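Local coordinates for protein tyrosine--tRNA ligase (Archaeoglobus fulgidus, PDB 2CYB) that probably attaches tyrosine to its cognate tRNA in two steps, activating the amino acid with ATP and then transferring it to the acceptor end, at residues 123-128 / 159-164; 265-270 / 305-310. All blocks are in the same frame, centred on the assembly; numbering follows the deposited sequence.

Interaction 1. Residues 123-128 / 159-164. With TYR (tyrosine), chain C.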
ATOM      1  N   LEU A 123      -1.612  -6.729  -9.464  1.00 27.63           N
ATOM      2  CA  LEU A 123      -0.334  -7.412  -9.428  1.00 28.72           C
ATOM      3  C   LEU A 123       0.782  -6.410  -9.734  1.00 28.33           C
ATOM      4  O   LEU A 123       1.854  -6.459  -9.116  1.00 29.26           O
ATOM      5  CB  LEU A 123      -0.334  -8.570 -10.429  1.00 30.47           C
ATOM      6  CG  LEU A 123       0.560  -9.785 -10.166  1.00 46.71           C
ATOM      7  CD1 LEU A 123       0.847  -9.979  -8.680  1.00 39.19           C
ATOM      8  CD2 LEU A 123      -0.162 -11.007 -10.723  1.00 48.23           C
ATOM      9  N   ASP A 124       0.536  -5.492 -10.670  1.00 26.49           N
ATOM     10  CA  ASP A 124       1.542  -4.482 -11.001  1.00 25.99           C
ATOM     11  C   ASP A 124       1.799  -3.570  -9.802  1.00 25.75           C
ATOM     12  O   ASP A 124       2.936  -3.141  -9.569  1.00 23.86           O
ATOM     13  CB  ASP A 124       1.094  -3.636 -12.193  1.00 27.16           C
ATOM     14  CG  ASP A 124       1.445  -4.272 -13.522  1.00 35.03           C
ATOM     15  OD1 ASP A 124       0.896  -3.824 -14.546  1.00 30.35           O
ATOM     16  OD2 ASP A 124       2.272  -5.208 -13.539  1.00 34.36           O
ATOM     17  N   VAL A 125       0.740  -3.258  -9.062  1.00 22.98           N
ATOM     18  CA  VAL A 125       0.868  -2.411  -7.880  1.00 29.70           C
ATOM     19  C   VAL A 125       1.791  -3.098  -6.888  1.00 28.22           C
ATOM     20  O   VAL A 125       2.684  -2.468  -6.313  1.00 26.82           O
ATOM     21  CB  VAL A 125      -0.506  -2.152  -7.199  1.00 27.63           C
ATOM     22  CG1 VAL A 125      -0.300  -1.499  -5.832  1.00 25.58           C
ATOM     23  CG2 VAL A 125      -1.356  -1.256  -8.076  1.00 26.88           C
ATOM     24  N   LEU A 126       1.588  -4.401  -6.695  1.00 25.02           N
ATOM     25  CA  LEU A 126       2.427  -5.144  -5.762  1.00 26.83           C
ATOM     26  C   LEU A 126       3.889  -5.160  -6.214  1.00 25.79           C
ATOM     27  O   LEU A 126       4.800  -5.050  -5.390  1.00 28.26           O
ATOM     28  CB  LEU A 126       1.901  -6.574  -5.592  1.00 24.80           C
ATOM     29  CG  LEU A 126       0.518  -6.703  -4.943  1.00 25.51           C
ATOM     30  CD1 LEU A 126       0.280  -8.156  -4.593  1.00 35.19           C
ATOM     31  CD2 LEU A 126       0.418  -5.830  -3.694  1.00 31.93           C
ATOM     32  N   LYS A 127       4.112  -5.292  -7.518  1.00 24.92           N
ATOM     33  CA  LYS A 127       5.467  -5.300  -8.067  1.00 21.96           C
ATOM     34  C   LYS A 127       6.094  -3.920  -7.885  1.00 25.53           C
ATOM     35  O   LYS A 127       7.261  -3.799  -7.491  1.00 26.88           O
ATOM     36  CB  LYS A 127       5.433  -5.667  -9.551  1.00 28.37           C
ATOM     37  CG  LYS A 127       5.024  -7.110  -9.811  1.00 34.28           C
ATOM     38  CD  LYS A 127       4.929  -7.402 -11.305  1.00 40.63           C
ATOM     39  CE  LYS A 127       4.608  -8.869 -11.559  1.00 44.48           C
ATOM     40  NZ  LYS A 127       4.526  -9.178 -13.016  1.00 39.31           N
ATOM     41  N   MET A 128       5.322  -2.881  -8.187  1.00 24.14           N
ATOM     42  CA  MET A 128       5.806  -1.510  -8.009  1.00 28.72           C
ATOM     43  C   MET A 128       6.162  -1.281  -6.535  1.00 27.48           C
ATOM     44  O   MET A 128       7.199  -0.690  -6.217  1.00 26.00           O
ATOM     45  CB  MET A 128       4.733  -0.499  -8.427  1.00 31.39           C
ATOM     46  CG  MET A 128       4.654  -0.233  -9.919  1.00 43.53           C
ATOM     47  SD  MET A 128       6.106   0.685 -10.501  1.00 43.65           S
ATOM     48  CE  MET A 128       5.758   2.297  -9.849  1.00 37.20           C
ATOM     49  N   PRO A 159       0.926   7.024  -5.133  1.00 23.17           N
ATOM     50  CA  PRO A 159       1.861   7.326  -6.227  1.00 23.53           C
ATOM     51  C   PRO A 159       2.154   6.152  -7.149  1.00 22.73           C
ATOM     52  O   PRO A 159       2.320   6.329  -8.350  1.00 23.27           O
ATOM     53  CB  PRO A 159       3.116   7.815  -5.496  1.00 22.25           C
ATOM     54  CG  PRO A 159       3.066   7.029  -4.204  1.00 22.12           C
ATOM     55  CD  PRO A 159       1.599   7.120  -3.825  1.00 22.85           C
ATOM     56  N   LEU A 160       2.218   4.956  -6.585  1.00 24.16           N
ATOM     57  CA  LEU A 160       2.475   3.770  -7.386  1.00 26.07           C
ATOM     58  C   LEU A 160       1.352   3.575  -8.403  1.00 24.36           C
ATOM     59  O   LEU A 160       1.599   3.259  -9.569  1.00 23.56           O
ATOM     60  CB  LEU A 160       2.567   2.536  -6.488  1.00 23.39           C
ATOM     61  CG  LEU A 160       3.483   2.655  -5.267  1.00 33.19           C
ATOM     62  CD1 LEU A 160       3.513   1.313  -4.543  1.00 30.27           C
ATOM     63  CD2 LEU A 160       4.884   3.072  -5.696  1.00 32.88           C
ATOM     64  N   MET A 161       0.121   3.773  -7.952  1.00 25.11           N
ATOM     65  CA  MET A 161      -1.036   3.611  -8.811  1.00 24.84           C
ATOM     66  C   MET A 161      -1.091   4.681  -9.881  1.00 24.68           C
ATOM     67  O   MET A 161      -1.507   4.408 -10.996  1.00 24.49           O
ATOM     68  CB  MET A 161      -2.318   3.619  -7.982  1.00 21.46           C
ATOM     69  CG  MET A 161      -2.546   2.314  -7.232  1.00 22.63           C
ATOM     70  SD  MET A 161      -4.077   2.362  -6.289  1.00 29.02           S
ATOM     71  CE  MET A 161      -5.295   2.700  -7.582  1.00 32.51           C
ATOM     72  N   GLN A 162      -0.688   5.901  -9.541  1.00 22.56           N
ATOM     73  CA  GLN A 162      -0.685   6.972 -10.528  1.00 25.96           C
ATOM     74  C   GLN A 162       0.294   6.620 -11.642  1.00 24.63           C
ATOM     75  O   GLN A 162      -0.019   6.769 -12.823  1.00 25.70           O
ATOM     76  CB  GLN A 162      -0.277   8.304  -9.896  1.00 25.32           C
ATOM     77  CG  GLN A 162      -0.302   9.456 -10.886  1.00 27.34           C
ATOM     78  CD  GLN A 162      -0.262  10.805 -10.200  1.00 28.09           C
ATOM     79  OE1 GLN A 162      -0.727  10.948  -9.067  1.00 21.76           O
ATOM     80  NE2 GLN A 162       0.269  11.808 -10.891  1.00 27.90           N
ATOM     81  N   ALA A 163       1.475   6.145 -11.260  1.00 22.78           N
ATOM     82  CA  ALA A 163       2.487   5.759 -12.237  1.00 24.37           C
ATOM     83  C   ALA A 163       1.938   4.637 -13.112  1.00 30.57           C
ATOM     84  O   ALA A 163       2.106   4.659 -14.330  1.00 27.09           O
ATOM     85  CB  ALA A 163       3.762   5.306 -11.534  1.00 25.30           C
ATOM     86  N   LEU A 164       1.270   3.663 -12.499  1.00 25.83           N
ATOM     87  CA  LEU A 164       0.700   2.560 -13.265  1.00 25.80           C
ATOM     88  C   LEU A 164      -0.443   2.980 -14.172  1.00 29.78           C
ATOM     89  O   LEU A 164      -0.706   2.319 -15.183  1.00 29.19           O
ATOM     90  CB  LEU A 164       0.233   1.439 -12.338  1.00 24.40           C
ATOM     91  CG  LEU A 164       1.379   0.593 -11.778  1.00 28.60           C
ATOM     92  CD1 LEU A 164       0.842  -0.347 -10.691  1.00 25.88           C
ATOM     93  CD2 LEU A 164       2.039  -0.192 -12.925  1.00 30.64           C
TER
HETATM   94  N   TYR C 401      -2.181  13.183  -8.366  1.00 23.64           N
HETATM   95  CA  TYR C 401      -3.105  14.026  -9.165  1.00 24.29           C
HETATM   96  C   TYR C 401      -3.455  15.313  -8.422  1.00 28.77           C
HETATM   97  O   TYR C 401      -4.224  16.113  -8.979  1.00 29.21           O
HETATM   98  CB  TYR C 401      -4.370  13.225  -9.489  1.00 27.15           C
HETATM   99  CG  TYR C 401      -4.059  12.012 -10.332  1.00 24.91           C
HETATM  100  CD1 TYR C 401      -4.414  10.728  -9.916  1.00 25.85           C
HETATM  101  CD2 TYR C 401      -3.397  12.156 -11.558  1.00 22.90           C
HETATM  102  CE1 TYR C 401      -4.119   9.607 -10.712  1.00 23.28           C
HETATM  103  CE2 TYR C 401      -3.099  11.061 -12.349  1.00 26.77           C
HETATM  104  CZ  TYR C 401      -3.462   9.788 -11.925  1.00 28.99           C
HETATM  105  OH  TYR C 401      -3.179   8.715 -12.732  1.00 25.54           O
HETATM  106  OXT TYR C 401      -2.941  15.511  -7.301  1.00 29.79           O
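Leu164 packs on helix 123-128 with both methyls, divided over one turn of the partner. CD1 presses on the backbone, 3.3 Å from Val125 N, and also meets Val125 CG2, while CD2 lies 3.6 Å from Asp124 CB. Met128 slides past Leu164 in the opposite direction, CG to CG at 3.9 Å. Bends at chi2 (-70°) and chi3 of Met128 fold its thioether back, and CE ends 4.0 Å from Ala163 CB. Near the base of the same side chain, Met128 CB faces Leu160 CB. Val125 turns CG2 to the other helix; that methyl also touches Met161 CG at 3.9 Å. The helix axes come within 9.5 Å at 121°, and the contact is buried, made by apolar packing without hydrogen bonds between the two segments.

Polar groups find their partners outside this interface. Asp124 meets Leu164 mainly through CB and its backbone; its OD1 is held by two hydrogen bonds, to Tyr196 OH and His168 NE2. Met161 O is bonded to Tyr121 OH.

The ligand contact is made by Gln162, whose CG stands anti to the backbone N (chi1 -178°) and whose extended chain reaches the bound tyrosine. OE1 accepts a hydrogen bond of 2.8 Å from the ligand's amino N, and CG packs 3.3 Å from the ligand's CZ. Gln180 OE1 bonds Gln162 NE2, a second hold on the carboxamide that fixes which end meets the amino group; Asp165, Tyr36, Tyr158 and Gln180 also bond the ligand. Helix 159-164 is thus two-faced, packed on helix 123-128 and lining the tyrosine pocket of a class I synthetase's Rossmann-fold catalytic domain.

Interaction 2. Residues 265-270 / 305-310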
ATOM      1  N   LYS A 265      -7.278  37.053 -28.088  1.00 41.23           N
ATOM      2  CA  LYS A 265      -6.913  38.423 -27.769  1.00 37.52           C
ATOM      3  C   LYS A 265      -7.840  38.893 -26.664  1.00 40.20           C
ATOM      4  O   LYS A 265      -8.888  38.292 -26.429  1.00 42.48           O
ATOM      5  CB  LYS A 265      -7.083  39.325 -28.996  1.00 44.91           C
ATOM      6  CG  LYS A 265      -8.509  39.396 -29.529  1.00 53.35           C
ATOM      7  CD  LYS A 265      -9.000  38.034 -30.009  1.00 67.01           C
ATOM      8  CE  LYS A 265     -10.433  38.089 -30.525  1.00 73.78           C
ATOM      9  NZ  LYS A 265     -10.579  38.946 -31.735  1.00 73.62           N
ATOM     10  N   ILE A 266      -7.458  39.962 -25.982  1.00 35.99           N
ATOM     11  CA  ILE A 266      -8.304  40.490 -24.924  1.00 33.37           C
ATOM     12  C   ILE A 266      -8.423  42.002 -25.066  1.00 36.15           C
ATOM     13  O   ILE A 266      -7.421  42.719 -25.136  1.00 37.29           O
ATOM     14  CB  ILE A 266      -7.756  40.128 -23.531  1.00 34.13           C
ATOM     15  CG1 ILE A 266      -8.649  40.736 -22.446  1.00 38.36           C
ATOM     16  CG2 ILE A 266      -6.314  40.599 -23.398  1.00 36.51           C
ATOM     17  CD1 ILE A 266      -8.255  40.337 -21.032  1.00 41.35           C
ATOM     18  N   VAL A 267      -9.661  42.473 -25.145  1.00 32.28           N
ATOM     19  CA  VAL A 267      -9.929  43.892 -25.266  1.00 33.24           C
ATOM     20  C   VAL A 267     -10.093  44.461 -23.862  1.00 34.91           C
ATOM     21  O   VAL A 267     -10.903  43.975 -23.071  1.00 40.03           O
ATOM     22  CB  VAL A 267     -11.223  44.145 -26.068  1.00 37.26           C
ATOM     23  CG1 VAL A 267     -11.536  45.632 -26.107  1.00 41.82           C
ATOM     24  CG2 VAL A 267     -11.073  43.604 -27.478  1.00 37.85           C
ATOM     25  N   VAL A 268      -9.308  45.479 -23.548  1.00 30.66           N
ATOM     26  CA  VAL A 268      -9.381  46.119 -22.248  1.00 32.30           C
ATOM     27  C   VAL A 268     -10.029  47.484 -22.445  1.00 37.31           C
ATOM     28  O   VAL A 268      -9.374  48.438 -22.867  1.00 35.33           O
ATOM     29  CB  VAL A 268      -7.979  46.299 -21.648  1.00 30.75           C
ATOM     30  CG1 VAL A 268      -8.064  46.988 -20.302  1.00 31.19           C
ATOM     31  CG2 VAL A 268      -7.307  44.942 -21.511  1.00 31.42           C
ATOM     32  N   GLU A 269     -11.323  47.573 -22.163  1.00 33.07           N
ATOM     33  CA  GLU A 269     -12.025  48.841 -22.315  1.00 38.43           C
ATOM     34  C   GLU A 269     -11.541  49.779 -21.216  1.00 37.63           C
ATOM     35  O   GLU A 269     -11.368  49.363 -20.063  1.00 33.52           O
ATOM     36  CB  GLU A 269     -13.538  48.636 -22.206  1.00 39.19           C
ATOM     37  CG  GLU A 269     -14.072  47.522 -23.090  1.00 50.33           C
ATOM     38  CD  GLU A 269     -15.587  47.537 -23.222  1.00 55.76           C
ATOM     39  OE1 GLU A 269     -16.276  47.869 -22.235  1.00 55.98           O
ATOM     40  OE2 GLU A 269     -16.089  47.202 -24.316  1.00 62.39           O
ATOM     41  N   ARG A 270     -11.308  51.038 -21.571  1.00 35.61           N
ATOM     42  CA  ARG A 270     -10.837  52.022 -20.603  1.00 33.24           C
ATOM     43  C   ARG A 270     -11.395  53.393 -20.933  1.00 36.16           C
ATOM     44  O   ARG A 270     -11.736  53.666 -22.077  1.00 35.12           O
ATOM     45  CB  ARG A 270      -9.312  52.136 -20.628  1.00 34.21           C
ATOM     46  CG  ARG A 270      -8.545  50.877 -20.300  1.00 39.69           C
ATOM     47  CD  ARG A 270      -7.050  51.166 -20.250  1.00 40.89           C
ATOM     48  NE  ARG A 270      -6.526  51.592 -21.548  1.00 41.53           N
ATOM     49  CZ  ARG A 270      -5.237  51.790 -21.806  1.00 44.51           C
ATOM     50  NH1 ARG A 270      -4.330  51.604 -20.856  1.00 40.53           N
ATOM     51  NH2 ARG A 270      -4.852  52.163 -23.021  1.00 34.29           N
ATOM     52  N   ALA A 305     -12.221  40.003 -15.442  1.00 35.87           N
ATOM     53  CA  ALA A 305     -13.484  39.553 -14.865  1.00 35.09           C
ATOM     54  C   ALA A 305     -14.528  39.346 -15.955  1.00 36.55           C
ATOM     55  O   ALA A 305     -15.290  38.378 -15.923  1.00 37.13           O
ATOM     56  CB  ALA A 305     -13.991  40.571 -13.829  1.00 31.62           C
ATOM     57  N   LYS A 306     -14.568  40.257 -16.927  1.00 32.27           N
ATOM     58  CA  LYS A 306     -15.540  40.147 -18.009  1.00 32.36           C
ATOM     59  C   LYS A 306     -15.306  38.915 -18.882  1.00 30.72           C
ATOM     60  O   LYS A 306     -16.247  38.189 -19.211  1.00 32.05           O
ATOM     61  CB  LYS A 306     -15.512  41.403 -18.885  1.00 31.25           C
ATOM     62  CG  LYS A 306     -16.427  41.317 -20.094  1.00 33.64           C
ATOM     63  CD  LYS A 306     -16.345  42.570 -20.955  1.00 47.95           C
ATOM     64  CE  LYS A 306     -17.218  42.428 -22.192  1.00 57.92           C
ATOM     65  NZ  LYS A 306     -17.122  43.613 -23.091  1.00 72.46           N
ATOM     66  N   TYR A 307     -14.058  38.679 -19.272  1.00 34.43           N
ATOM     67  CA  TYR A 307     -13.765  37.522 -20.103  1.00 33.55           C
ATOM     68  C   TYR A 307     -13.956  36.216 -19.339  1.00 33.17           C
ATOM     69  O   TYR A 307     -14.485  35.242 -19.879  1.00 35.05           O
ATOM     70  CB  TYR A 307     -12.343  37.602 -20.655  1.00 40.01           C
ATOM     71  CG  TYR A 307     -12.234  38.473 -21.884  1.00 40.05           C
ATOM     72  CD1 TYR A 307     -12.150  39.859 -21.777  1.00 40.37           C
ATOM     73  CD2 TYR A 307     -12.248  37.908 -23.159  1.00 37.10           C
ATOM     74  CE1 TYR A 307     -12.078  40.667 -22.914  1.00 39.63           C
ATOM     75  CE2 TYR A 307     -12.179  38.704 -24.298  1.00 38.69           C
ATOM     76  CZ  TYR A 307     -12.091  40.080 -24.169  1.00 34.31           C
ATOM     77  OH  TYR A 307     -12.006  40.867 -25.295  1.00 33.69           O
ATOM     78  N   LEU A 308     -13.526  36.196 -18.082  1.00 30.27           N
ATOM     79  CA  LEU A 308     -13.676  34.994 -17.276  1.00 38.03           C
ATOM     80  C   LEU A 308     -15.164  34.693 -17.129  1.00 35.14           C
ATOM     81  O   LEU A 308     -15.580  33.539 -17.217  1.00 35.85           O
ATOM     82  CB  LEU A 308     -13.033  35.178 -15.898  1.00 33.30           C
ATOM     83  CG  LEU A 308     -12.939  33.924 -15.022  1.00 43.32           C
ATOM     84  CD1 LEU A 308     -12.259  32.788 -15.790  1.00 38.48           C
ATOM     85  CD2 LEU A 308     -12.148  34.254 -13.766  1.00 41.09           C
ATOM     86  N   ASN A 309     -15.971  35.731 -16.922  1.00 34.36           N
ATOM     87  CA  ASN A 309     -17.409  35.524 -16.787  1.00 34.95           C
ATOM     88  C   ASN A 309     -18.027  35.002 -18.076  1.00 36.14           C
ATOM     89  O   ASN A 309     -18.989  34.236 -18.041  1.00 38.23           O
ATOM     90  CB  ASN A 309     -18.116  36.808 -16.341  1.00 34.61           C
ATOM     91  CG  ASN A 309     -18.127  36.960 -14.836  1.00 42.43           C
ATOM     92  OD1 ASN A 309     -18.243  35.972 -14.110  1.00 37.19           O
ATOM     93  ND2 ASN A 309     -18.021  38.195 -14.355  1.00 40.41           N
ATOM     94  N   MET A 310     -17.479  35.410 -19.217  1.00 37.06           N
ATOM     95  CA  MET A 310     -17.996  34.935 -20.493  1.00 42.55           C
ATOM     96  C   MET A 310     -17.676  33.450 -20.597  1.00 39.74           C
ATOM     97  O   MET A 310     -18.494  32.645 -21.042  1.00 37.47           O
ATOM     98  CB  MET A 310     -17.344  35.690 -21.659  1.00 37.65           C
ATOM     99  CG  MET A 310     -17.768  37.145 -21.772  1.00 48.75           C
ATOM    100  SD  MET A 310     -17.228  37.907 -23.324  1.00 55.10           S
ATOM    101  CE  MET A 310     -15.563  38.330 -22.902  1.00 44.85           C
TER
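Tyr307 reaches from helix 305-310 to the backbone of strand 266-268, and its ring forms the tight part of the contact. Its OH accepts a nearly straight hydrogen bond from Val267 N, 2.8 Å long with an angle of 169° at the hydrogen. Val267 CB packs against the same hydroxyl oxygen at 3.5 Å. Over one ring face lies Ile266 CG1, in a CH-pi contact 3.9 Å from the centroid of the Tyr307 ring and shifted toward the rim; its nearest ring atom is CE1. The opposite face is covered by Met310 CE, also near the rim, from the next turn of the helix. Val267 O sits at the ring edge, 3.5 Å from Tyr307 CE1, and Phe263 adds an edge-to-face stack. Lys265 O, 3.9 Å from Tyr307 CE2, is buried against the ring without a polar partner.

The strand pairs with 278-280 in a two-stranded antiparallel hairpin, through backbone bonds of Ile266 with Tyr280 and Val268 with Val278, and helix 297-319 packs against that hairpin. A phenylalanine in place of Tyr307 would keep the ring but lose the hydroxyl, and would probably leave Val267 N without its acceptor and the helix less firmly tied to the strand.

Outward the contact loosens. The extended side chain of Lys306, CG anti to the backbone N (chi1 176°), runs to Glu269 and crosses it at about a right angle. The resulting salt bridge is long, with NZ of Lys306 3.9 Å from OE2 of Glu269. Both residues are exposed, so solvent probably weakens this attraction.

How the interactions relate
Interaction 1 comes first along the chain and is complete before interaction 2 begins. Their centres lie 45 Å apart, on opposite sides of the chain's centre, with nearest atoms about 25 Å apart. Helices 119-131 and 154-168 of interaction 1 belong to the catalytic part that holds tyrosine, and interaction 1 also has the second subunit within reach. Interaction 2 instead joins the small sheet of strands 266-268 and 278-280 to helix 297-319, away from the annotated sites and from the other chain. They share no helix or strand; Gln162 puts interaction 1 at the tyrosine pocket, while interaction 2 is structural packing near the C-terminal end of the chain.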